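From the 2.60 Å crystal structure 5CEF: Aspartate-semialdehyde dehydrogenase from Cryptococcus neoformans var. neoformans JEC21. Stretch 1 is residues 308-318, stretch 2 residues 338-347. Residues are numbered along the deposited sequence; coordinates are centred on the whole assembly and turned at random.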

# COMPACT_ATOMS: atom_id res chain seq x y z
N ARG A 308 -16.23 -0.11 -12.58
CA ARG A 308 -15.39 0.99 -13.09
C ARG A 308 -16.16 2.30 -12.93
O ARG A 308 -17.39 2.28 -12.94
N PRO A 309 -15.45 3.44 -12.82
CA PRO A 309 -14.02 3.63 -12.95
C PRO A 309 -13.23 3.21 -11.75
O PRO A 309 -13.79 3.15 -10.68
N GLN A 310 -11.94 2.97 -11.97
CA GLN A 310 -10.98 2.73 -10.92
C GLN A 310 -9.80 3.64 -11.17
O GLN A 310 -9.31 3.70 -12.29
N PRO A 311 -9.32 4.35 -10.14
CA PRO A 311 -8.28 5.40 -10.36
C PRO A 311 -6.99 4.88 -10.98
O PRO A 311 -6.40 5.56 -11.80
N ARG A 312 -6.58 3.67 -10.64
CA ARG A 312 -5.34 3.12 -11.19
C ARG A 312 -5.51 2.62 -12.61
O ARG A 312 -4.59 2.67 -13.38
N LEU A 313 -6.69 2.16 -12.96
CA LEU A 313 -6.93 1.67 -14.31
C LEU A 313 -7.31 2.77 -15.31
O LEU A 313 -6.91 2.71 -16.47
N ASP A 314 -8.03 3.80 -14.86
CA ASP A 314 -8.65 4.75 -15.75
C ASP A 314 -8.00 6.12 -15.73
O ASP A 314 -8.63 7.15 -15.88
N LYS A 315 -6.70 6.14 -15.60
CA LYS A 315 -5.95 7.38 -15.82
C LYS A 315 -5.43 7.34 -17.26
O LYS A 315 -5.34 6.28 -17.88
N ASN A 316 -5.12 8.53 -17.76
CA ASN A 316 -4.66 8.76 -19.14
C ASN A 316 -5.60 8.16 -20.16
O ASN A 316 -5.18 7.42 -21.03
N LEU A 317 -6.86 8.54 -20.06
CA LEU A 317 -7.87 8.09 -20.97
C LEU A 317 -7.60 8.66 -22.37
O LEU A 317 -6.83 9.61 -22.57
N HIS A 318 -8.26 8.06 -23.34
CA HIS A 318 -8.18 8.54 -24.71
C HIS A 318 -8.91 9.87 -24.87
O HIS A 318 -9.83 10.21 -24.08
N PHE A 338 -24.04 7.39 -8.59
CA PHE A 338 -22.96 6.99 -9.48
C PHE A 338 -21.61 7.17 -8.83
O PHE A 338 -21.50 7.70 -7.73
N VAL A 339 -20.59 6.75 -9.55
CA VAL A 339 -19.22 6.91 -9.13
C VAL A 339 -18.49 7.73 -10.19
O VAL A 339 -18.64 7.45 -11.37
N CYS A 340 -17.69 8.70 -9.78
CA CYS A 340 -16.93 9.52 -10.70
C CYS A 340 -15.45 9.49 -10.36
O CYS A 340 -15.07 9.20 -9.23
N LEU A 341 -14.64 9.86 -11.33
CA LEU A 341 -13.22 9.87 -11.18
C LEU A 341 -12.66 11.06 -11.91
O LEU A 341 -13.01 11.30 -13.05
N ILE A 342 -11.72 11.75 -11.26
CA ILE A 342 -10.93 12.78 -11.95
C ILE A 342 -9.47 12.45 -11.87
O ILE A 342 -8.94 12.15 -10.80
N ASP A 343 -8.86 12.48 -13.03
CA ASP A 343 -7.43 12.37 -13.19
C ASP A 343 -6.84 13.70 -12.78
O ASP A 343 -6.67 14.59 -13.59
N ASN A 344 -6.48 13.82 -11.51
CA ASN A 344 -5.94 15.07 -11.01
C ASN A 344 -4.53 15.42 -11.45
O ASN A 344 -4.06 16.55 -11.21
N VAL A 345 -3.86 14.48 -12.10
CA VAL A 345 -2.57 14.77 -12.70
C VAL A 345 -2.80 15.49 -14.02
O VAL A 345 -2.26 16.57 -14.24
N ARG A 346 -3.59 14.88 -14.90
CA ARG A 346 -3.90 15.54 -16.15
C ARG A 346 -4.69 16.85 -15.91
O ARG A 346 -4.36 17.89 -16.51
N LEU A 347 -5.74 16.81 -15.07
CA LEU A 347 -6.58 17.99 -14.87
C LEU A 347 -6.35 18.57 -13.49
O LEU A 347 -7.26 18.64 -12.67

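What fills the apolar part of the contact? Leu-341, on the strand, points toward stretch 1 with chi1 t and chi2 p, and has the largest area covered. Its CB lies 3.9 Å from CG of Pro-309, a proline that follows a cis peptide bond and also points inward. Its CD1 reaches CB of Pro-311 at 3.9 Å, while its CD2 sits 3.8 Å from CB of Asp-314. Val-339, chi1 t, also faces stretch 1, its CG1 4.2 Å from CG of Pro-309; Cys-340, between Val-339 and Leu-341 in sequence, turns away, in keeping with the alternation of a strand.

How does Asp-314 sit beside a leucine methyl without leaving its charge unpaired? With chi1 m, its carboxylate is satisfied within its own stretch. OD2 accepts from NE of Arg-308 at 2.8 Å and from N of Gln-310 at 2.8 Å, and OD1 accepts from NH2 of Arg-308 at 2.7 Å in a salt bridge.

What does Asp-343 do with its two oxygens? With chi1 t, it divides them between the stretches. OD2 accepts a nearly straight hydrogen bond from N of Asn-316, 3.1 Å, and another from water 1 at 2.9 Å. That water in turn accepts from N of Leu-317 at 2.9 Å, so two successive backbone amides of stretch 1 are served by one carboxylate oxygen, directly and through water. OD1 turns to its own stretch, accepting from N of Arg-346 at 3.2 Å and, weakly, from N of Val-345 at 3.3 Å.

Where does the Arg-346 guanidinium go? Its first three chi angles lie between wells, and the side chain reaches stretch 1, where NH2 donates to O of Leu-317 at 2.6 Å, near the guanidinium plane. CA of Asn-316 covers one face. NH1 is hydrogen-bonded elsewhere in the structure.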

# COMPACT_ATOMS: atom_id res chain seq x y z
CB ARG A 308 -15.04 0.75 -14.56
CG ARG A 308 -14.29 -0.54 -14.83
CD ARG A 308 -12.89 -0.51 -14.26
NE ARG A 308 -11.96 0.18 -15.15
CZ ARG A 308 -11.33 -0.39 -16.17
NH1 ARG A 308 -11.52 -1.68 -16.44
NH2 ARG A 308 -10.51 0.32 -16.95
CB PRO A 309 -13.90 5.13 -13.14
CG PRO A 309 -15.05 5.67 -12.40
CD PRO A 309 -16.15 4.71 -12.73
CB GLN A 310 -10.48 1.29 -10.96
CG GLN A 310 -11.51 0.29 -10.56
CD GLN A 310 -11.03 -1.14 -10.73
OE1 GLN A 310 -9.85 -1.42 -10.65
NE2 GLN A 310 -11.95 -2.02 -10.98
CB PRO A 311 -8.02 5.93 -8.96
CG PRO A 311 -8.58 4.91 -8.04
CD PRO A 311 -9.76 4.33 -8.75
CB ARG A 312 -4.80 1.96 -10.35
CG ARG A 312 -3.38 1.61 -10.76
CD ARG A 312 -2.66 0.60 -9.86
NE ARG A 312 -3.20 -0.76 -9.90
CZ ARG A 312 -3.11 -1.58 -10.93
NH1 ARG A 312 -2.48 -1.19 -12.05
NH2 ARG A 312 -3.63 -2.80 -10.85
CB LEU A 313 -8.02 0.63 -14.30
CG LEU A 313 -7.73 -0.84 -14.04
CD1 LEU A 313 -6.61 -1.01 -13.05
CD2 LEU A 313 -8.98 -1.63 -13.66
CB ASP A 314 -10.15 4.81 -15.46
CG ASP A 314 -10.83 3.46 -15.69
OD1 ASP A 314 -10.70 2.97 -16.82
OD2 ASP A 314 -11.46 2.89 -14.76
CB LYS A 315 -4.82 7.54 -14.81
CG LYS A 315 -3.74 6.47 -14.85
CD LYS A 315 -3.05 6.42 -13.50
CE LYS A 315 -1.88 5.45 -13.46
NZ LYS A 315 -1.28 5.56 -12.10
CB ASN A 316 -3.24 8.27 -19.34
CG ASN A 316 -2.28 8.88 -18.34
OD1 ASN A 316 -2.38 10.06 -17.98
ND2 ASN A 316 -1.37 8.06 -17.85
CB LEU A 317 -9.25 8.51 -20.48
CG LEU A 317 -9.66 7.89 -19.14
CD1 LEU A 317 -10.81 8.65 -18.49
CD2 LEU A 317 -10.00 6.43 -19.30
CB HIS A 318 -8.76 7.47 -25.66
CG HIS A 318 -7.91 6.23 -25.79
ND1 HIS A 318 -6.53 6.24 -25.70
CD2 HIS A 318 -8.26 4.95 -26.06
CE1 HIS A 318 -6.07 5.01 -25.87
NE2 HIS A 318 -7.10 4.21 -26.10
CB PHE A 338 -23.03 7.77 -10.81
CG PHE A 338 -22.88 9.26 -10.66
CD1 PHE A 338 -21.67 9.84 -10.73
CD2 PHE A 338 -23.97 10.06 -10.48
CE1 PHE A 338 -21.52 11.21 -10.62
CE2 PHE A 338 -23.83 11.44 -10.39
CZ PHE A 338 -22.59 12.01 -10.43
CB VAL A 339 -18.54 5.54 -9.02
CG1 VAL A 339 -17.06 5.71 -8.76
CG2 VAL A 339 -19.18 4.74 -7.90
CB CYS A 340 -17.44 10.98 -10.69
SG CYS A 340 -17.40 11.86 -9.11
CB LEU A 341 -12.62 8.62 -11.81
CG LEU A 341 -11.09 8.59 -11.90
CD1 LEU A 341 -10.45 8.54 -10.52
CD2 LEU A 341 -10.67 7.38 -12.72
CB ILE A 342 -11.16 14.20 -11.41
CG1 ILE A 342 -10.35 15.20 -12.23
CG2 ILE A 342 -10.79 14.32 -9.96
CD1 ILE A 342 -10.65 16.64 -11.88
CB ASP A 343 -7.13 12.06 -14.66
CG ASP A 343 -5.69 11.71 -14.93
OD1 ASP A 343 -4.78 12.05 -14.13
OD2 ASP A 343 -5.47 11.04 -15.95
CB ASN A 344 -6.03 15.09 -9.50
CG ASN A 344 -5.19 13.99 -8.86
OD1 ASN A 344 -5.17 12.84 -9.29
ND2 ASN A 344 -4.52 14.35 -7.80
CB VAL A 345 -1.70 13.48 -12.91
CG1 VAL A 345 -0.48 13.77 -13.78
CG2 VAL A 345 -1.27 12.91 -11.56
CB ARG A 346 -4.59 14.58 -17.13
CG ARG A 346 -3.66 13.97 -18.21
CD ARG A 346 -4.19 14.31 -19.60
NE ARG A 346 -4.32 13.14 -20.47
CZ ARG A 346 -5.37 12.34 -20.56
NH1 ARG A 346 -6.46 12.54 -19.81
NH2 ARG A 346 -5.34 11.34 -21.42
CB LEU A 347 -8.04 17.68 -15.15
CG LEU A 347 -9.00 18.85 -15.14
CD1 LEU A 347 -8.48 20.02 -15.96
CD2 LEU A 347 -10.38 18.41 -15.63
O HOH W 1 -7.41 10.51 -18.00